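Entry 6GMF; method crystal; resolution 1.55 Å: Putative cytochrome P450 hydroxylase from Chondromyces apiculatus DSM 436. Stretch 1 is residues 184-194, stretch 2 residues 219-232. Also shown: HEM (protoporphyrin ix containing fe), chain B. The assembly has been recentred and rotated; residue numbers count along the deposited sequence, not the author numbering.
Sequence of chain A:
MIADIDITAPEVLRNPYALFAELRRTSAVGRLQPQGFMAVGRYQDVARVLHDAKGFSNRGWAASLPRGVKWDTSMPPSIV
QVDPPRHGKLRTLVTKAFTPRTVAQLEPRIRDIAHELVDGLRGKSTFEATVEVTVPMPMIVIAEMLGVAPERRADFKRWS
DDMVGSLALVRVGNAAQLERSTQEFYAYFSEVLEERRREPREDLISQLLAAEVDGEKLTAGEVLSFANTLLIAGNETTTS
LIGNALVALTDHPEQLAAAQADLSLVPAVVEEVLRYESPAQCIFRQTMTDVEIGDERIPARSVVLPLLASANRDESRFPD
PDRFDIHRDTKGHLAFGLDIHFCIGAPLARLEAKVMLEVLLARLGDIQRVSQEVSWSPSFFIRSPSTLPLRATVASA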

# COMPACT_ATOMS: atom_id res chain seq x y z
N GLU A 184 1.96 -13.18 -18.66
CA GLU A 184 2.68 -12.25 -19.56
C GLU A 184 3.75 -11.45 -18.80
O GLU A 184 4.85 -11.20 -19.33
CB GLU A 184 1.70 -11.29 -20.24
CG GLU A 184 0.77 -11.95 -21.24
CD GLU A 184 -0.30 -11.03 -21.77
OE1 GLU A 184 -0.99 -11.43 -22.74
OE2 GLU A 184 -0.49 -9.96 -21.21
N PHE A 185 3.41 -11.03 -17.58
CA PHE A 185 4.36 -10.32 -16.69
C PHE A 185 5.65 -11.12 -16.55
O PHE A 185 6.74 -10.61 -16.74
CB PHE A 185 3.75 -10.08 -15.31
CG PHE A 185 4.69 -9.40 -14.32
CD1 PHE A 185 5.58 -10.16 -13.56
CD2 PHE A 185 4.72 -8.02 -14.18
CE1 PHE A 185 6.48 -9.55 -12.69
CE2 PHE A 185 5.60 -7.42 -13.29
CZ PHE A 185 6.48 -8.18 -12.54
N TYR A 186 5.49 -12.39 -16.23
CA TYR A 186 6.67 -13.22 -15.95
C TYR A 186 7.40 -13.60 -17.25
O TYR A 186 8.60 -13.66 -17.27
CB TYR A 186 6.33 -14.48 -15.15
CG TYR A 186 6.05 -14.22 -13.70
CD1 TYR A 186 6.95 -13.50 -12.93
CD2 TYR A 186 4.88 -14.64 -13.10
CE1 TYR A 186 6.74 -13.27 -11.58
CE2 TYR A 186 4.65 -14.42 -11.75
CZ TYR A 186 5.56 -13.70 -11.00
OH TYR A 186 5.38 -13.50 -9.66
N ALA A 187 6.67 -13.71 -18.36
CA ALA A 187 7.30 -14.02 -19.63
C ALA A 187 8.20 -12.84 -20.01
O ALA A 187 9.39 -12.98 -20.32
CB ALA A 187 6.24 -14.32 -20.66
N TYR A 188 7.64 -11.64 -19.90
CA TYR A 188 8.38 -10.47 -20.24
C TYR A 188 9.56 -10.29 -19.28
O TYR A 188 10.74 -10.09 -19.70
CB TYR A 188 7.47 -9.24 -20.22
CG TYR A 188 8.27 -7.97 -20.41
CD1 TYR A 188 8.95 -7.75 -21.60
CD2 TYR A 188 8.39 -7.00 -19.43
CE1 TYR A 188 9.71 -6.61 -21.82
CE2 TYR A 188 9.15 -5.85 -19.63
CZ TYR A 188 9.82 -5.67 -20.83
OH TYR A 188 10.57 -4.55 -21.04
N PHE A 189 9.32 -10.35 -17.98
CA PHE A 189 10.46 -10.08 -17.09
C PHE A 189 11.51 -11.20 -17.14
O PHE A 189 12.66 -10.95 -16.88
CB PHE A 189 9.96 -9.72 -15.70
CG PHE A 189 9.60 -8.28 -15.60
CD1 PHE A 189 10.59 -7.32 -15.48
CD2 PHE A 189 8.28 -7.89 -15.64
CE1 PHE A 189 10.26 -5.98 -15.43
CE2 PHE A 189 7.95 -6.55 -15.54
CZ PHE A 189 8.94 -5.59 -15.47
N SER A 190 11.12 -12.41 -17.54
CA SER A 190 12.13 -13.49 -17.77
C SER A 190 13.10 -13.05 -18.87
O SER A 190 14.31 -13.21 -18.77
CB SER A 190 11.49 -14.80 -18.15
OG SER A 190 10.71 -15.32 -17.12
N GLU A 191 12.52 -12.50 -19.95
CA GLU A 191 13.27 -12.09 -21.09
C GLU A 191 14.19 -10.94 -20.68
O GLU A 191 15.36 -10.92 -21.06
CB GLU A 191 12.32 -11.65 -22.21
CG GLU A 191 12.95 -11.71 -23.59
N VAL A 192 13.63 -10.00 -19.91
CA VAL A 192 14.34 -8.82 -19.41
C VAL A 192 15.54 -9.31 -18.59
O VAL A 192 16.65 -8.78 -18.73
CB VAL A 192 13.44 -7.90 -18.55
CG1 VAL A 192 14.25 -6.84 -17.85
CG2 VAL A 192 12.32 -7.25 -19.36
N LEU A 193 15.28 -10.26 -17.69
CA LEU A 193 16.28 -10.81 -16.75
C LEU A 193 17.45 -11.37 -17.57
O LEU A 193 18.59 -11.01 -17.31
CB LEU A 193 15.59 -11.84 -15.85
CG LEU A 193 16.40 -12.43 -14.70
CD1 LEU A 193 15.45 -13.07 -13.69
CD2 LEU A 193 17.42 -13.46 -15.17
N GLU A 194 17.15 -12.17 -18.60
CA GLU A 194 18.22 -12.77 -19.47
C GLU A 194 18.97 -11.66 -20.21
O GLU A 194 20.22 -11.70 -20.28
CB GLU A 194 17.64 -13.84 -20.39
CG GLU A 194 17.09 -15.06 -19.67
CD GLU A 194 18.00 -15.72 -18.65
OE1 GLU A 194 17.48 -16.29 -17.66
OE2 GLU A 194 19.23 -15.66 -18.83
N THR A 219 17.77 -16.50 -6.58
CA THR A 219 17.46 -17.28 -7.75
C THR A 219 16.73 -16.41 -8.78
O THR A 219 16.19 -15.37 -8.42
CB THR A 219 16.59 -18.48 -7.42
OG1 THR A 219 15.28 -18.07 -7.01
CG2 THR A 219 17.23 -19.35 -6.36
N ALA A 220 16.67 -16.88 -10.03
CA ALA A 220 15.87 -16.17 -11.05
C ALA A 220 14.39 -16.05 -10.62
O ALA A 220 13.76 -14.99 -10.78
CB ALA A 220 16.00 -16.82 -12.41
N GLY A 221 13.79 -17.13 -10.10
CA GLY A 221 12.44 -17.10 -9.59
C GLY A 221 12.26 -16.04 -8.51
O GLY A 221 11.23 -15.36 -8.47
N GLU A 222 13.25 -15.91 -7.63
CA GLU A 222 13.17 -14.94 -6.55
C GLU A 222 13.24 -13.52 -7.09
O GLU A 222 12.51 -12.66 -6.60
CB GLU A 222 14.25 -15.16 -5.49
CG GLU A 222 13.97 -16.35 -4.62
CD GLU A 222 15.12 -16.70 -3.71
OE1 GLU A 222 16.30 -16.49 -4.12
OE2 GLU A 222 14.84 -17.19 -2.59
N VAL A 223 14.08 -13.24 -8.09
CA VAL A 223 14.14 -11.92 -8.74
C VAL A 223 12.76 -11.58 -9.32
O VAL A 223 12.24 -10.47 -9.09
CB VAL A 223 15.21 -11.84 -9.84
CG1 VAL A 223 15.15 -10.53 -10.61
CG2 VAL A 223 16.60 -12.01 -9.25
N LEU A 224 12.19 -12.52 -10.08
CA LEU A 224 10.91 -12.30 -10.78
C LEU A 224 9.81 -12.12 -9.74
O LEU A 224 8.94 -11.27 -9.91
CB LEU A 224 10.60 -13.48 -11.71
CG LEU A 224 11.60 -13.67 -12.84
CD1 LEU A 224 11.25 -14.91 -13.64
CD2 LEU A 224 11.66 -12.43 -13.73
N SER A 225 9.81 -12.99 -8.72
CA SER A 225 8.77 -12.89 -7.69
C SER A 225 8.83 -11.53 -6.98
O SER A 225 7.75 -10.96 -6.70
CB SER A 225 8.84 -14.04 -6.73
OG SER A 225 8.03 -13.76 -5.60
N PHE A 226 10.02 -10.99 -6.73
CA PHE A 226 10.16 -9.71 -6.05
C PHE A 226 9.69 -8.56 -6.97
O PHE A 226 8.99 -7.64 -6.51
CB PHE A 226 11.55 -9.50 -5.47
CG PHE A 226 11.67 -8.22 -4.68
CD1 PHE A 226 11.04 -8.09 -3.43
CD2 PHE A 226 12.36 -7.15 -5.17
CE1 PHE A 226 11.14 -6.91 -2.71
CE2 PHE A 226 12.46 -5.97 -4.44
CZ PHE A 226 11.85 -5.85 -3.22
N ALA A 227 10.01 -8.64 -8.26
CA ALA A 227 9.51 -7.69 -9.24
C ALA A 227 7.97 -7.65 -9.20
O ALA A 227 7.36 -6.58 -9.21
CB ALA A 227 10.02 -8.02 -10.61
N ASN A 228 7.34 -8.83 -9.19
CA ASN A 228 5.92 -8.94 -9.20
C ASN A 228 5.39 -8.34 -7.90
O ASN A 228 4.35 -7.63 -7.89
CB ASN A 228 5.50 -10.42 -9.33
CG ASN A 228 4.00 -10.62 -9.35
OD1 ASN A 228 3.38 -10.50 -10.41
ND2 ASN A 228 3.42 -10.90 -8.21
N THR A 229 6.07 -8.65 -6.79
CA THR A 229 5.64 -8.13 -5.46
C THR A 229 5.62 -6.60 -5.48
O THR A 229 4.73 -5.99 -4.87
CB THR A 229 6.51 -8.68 -4.31
OG1 THR A 229 6.20 -10.07 -4.25
CG2 THR A 229 6.23 -8.04 -2.98
N LEU A 230 6.59 -5.97 -6.14
CA LEU A 230 6.67 -4.52 -6.12
C LEU A 230 5.41 -3.91 -6.77
O LEU A 230 4.91 -2.87 -6.28
CB LEU A 230 7.94 -4.03 -6.82
CG LEU A 230 9.25 -4.37 -6.10
CD1 LEU A 230 10.44 -3.96 -6.96
CD2 LEU A 230 9.36 -3.71 -4.73
N LEU A 231 4.87 -4.55 -7.82
CA LEU A 231 3.65 -4.02 -8.43
C LEU A 231 2.51 -4.17 -7.44
O LEU A 231 1.77 -3.22 -7.16
CB LEU A 231 3.24 -4.78 -9.70
CG LEU A 231 3.82 -4.25 -11.00
CD1 LEU A 231 5.34 -4.37 -10.96
CD2 LEU A 231 3.21 -5.03 -12.16
N ILE A 232 2.31 -5.41 -6.97
CA ILE A 232 1.16 -5.69 -6.17
C ILE A 232 1.20 -4.89 -4.86
O ILE A 232 0.19 -4.33 -4.45
CB ILE A 232 1.02 -7.20 -5.90
CG1 ILE A 232 0.73 -7.98 -7.18
CG2 ILE A 232 -0.05 -7.44 -4.84
CD1 ILE A 232 0.93 -9.45 -7.02
CHA HEM B . 5.06 -4.63 3.23
CHB HEM B . 1.95 -1.11 3.62
CHC HEM B . 3.77 0.84 -0.42
CHD HEM B . 6.62 -2.90 -1.02
C1A HEM B . 4.07 -3.81 3.71
C2A HEM B . 3.45 -4.04 4.97
C3A HEM B . 2.54 -3.04 5.07
C4A HEM B . 2.66 -2.23 3.91
CMA HEM B . 1.51 -2.80 6.14
CAA HEM B . 3.69 -5.13 5.97
CBA HEM B . 2.98 -6.47 5.62
CGA HEM B . 3.11 -7.51 6.70
O1A HEM B . 3.63 -7.23 7.81
O2A HEM B . 2.54 -8.62 6.43
C1B HEM B . 2.15 -0.24 2.53
C2B HEM B . 1.46 1.01 2.32
C3B HEM B . 1.94 1.57 1.18
C4B HEM B . 2.98 0.65 0.70
CMB HEM B . 0.40 1.48 3.24
CAB HEM B . 1.63 2.89 0.51
CBB HEM B . 1.10 3.85 1.21
C1C HEM B . 4.74 0.06 -0.94
C2C HEM B . 5.47 0.35 -2.14
C3C HEM B . 6.29 -0.76 -2.28
C4C HEM B . 6.02 -1.68 -1.24
CMC HEM B . 5.47 1.65 -2.90
CAC HEM B . 7.30 -1.05 -3.29
CBC HEM B . 7.46 -0.39 -4.41
C1D HEM B . 6.38 -3.68 0.08
C2D HEM B . 7.06 -5.00 0.28
C3D HEM B . 6.64 -5.47 1.47
C4D HEM B . 5.71 -4.46 2.00
CMD HEM B . 8.04 -5.56 -0.73
CAD HEM B . 7.04 -6.77 2.11
CBD HEM B . 8.19 -6.69 3.12
CGD HEM B . 8.47 -8.02 3.81
O1D HEM B . 9.58 -8.14 4.34
O2D HEM B . 7.59 -8.91 3.84
NA HEM B . 3.59 -2.68 3.06
NB HEM B . 3.03 -0.37 1.55
NC HEM B . 5.04 -1.19 -0.42
ND HEM B . 5.52 -3.45 1.13
FE HEM B . 4.38 -1.90 1.40
O HOH W 1 2.76 -3.07 0.39

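Two helices can pack together through side-chain contacts without a hydrogen bond between them, and this pair from a putative cytochrome P450 hydroxylase is a clear example. Helices 184-194 and 220-232 run at 125° to each other, their axes 10.3 Å apart at closest approach. They bury 527 Å² of surface.

The second helix opens with its own polar cap. Thr219 OG1 accepts from Glu222 N at 3.0 Å, and Glu222 OE1 in return accepts from Thr219 N at 2.9 Å. These bonds satisfy backbone NH groups that the first turn of a helix leaves free, and they lie away from the interface. Packing begins at Ala220, whose methyl group meets the end of Leu193, with Ala220 CB 4.0 Å from Leu193 CD1. Gly221 and Glu222 make no contact with the first helix. Val223 points toward it, and its CG1 lies 4.0 Å from the same Leu193 CD1, so one leucine methyl meets two residues about one turn apart.

Leu224 is the centre of the contact and has the largest area covered, 100 Å². Its CA-to-CB bond points sideways, but the m, t rotamer brings the branched end nearer, into a hole formed by Tyr186, Phe189, Ser190 and Leu193. Leu224 CD2 lies 3.8 Å from both Phe189 CB and Leu193 CD1, while Leu224 CD1 approaches Ser190 OG at 3.5 Å. A small serine suits this wall of the hole, and its hydroxyl is turned back on its own helix, where Ser190 OG donates to Tyr186 O at 2.7 Å. Tyr186 closes another side, with Tyr186 CD1 3.8 Å from Leu224 CB.

Ser225 and Phe226 point away, and Phe226 CE1 instead comes within 3.9 Å of HEM CMD.

Ala227 returns to the interface. Its short side chain leaves room for the Phe185 ring, whose CZ lies 4.0 Å from Ala227 CB. At the next residue, Asn228 CB sits 3.6 Å from Phe185 CE1 and 3.1 Å from Tyr186 OH, in contact with two aromatic residues. Asn228 OD1 lies over a face of the Phe185 ring and has no partner in the model, a polar cost within an otherwise largely apolar seam. Thr229 and Leu230 also reach the haem, Leu230 CD2 lying 3.7 Å from HEM CAC; the helix thus packs against a neighbouring helix and a cofactor at once. Leu231 completes the contact, its CD2 3.6 Å from Phe185 CE2, matching an aliphatic end to a buried aromatic ring.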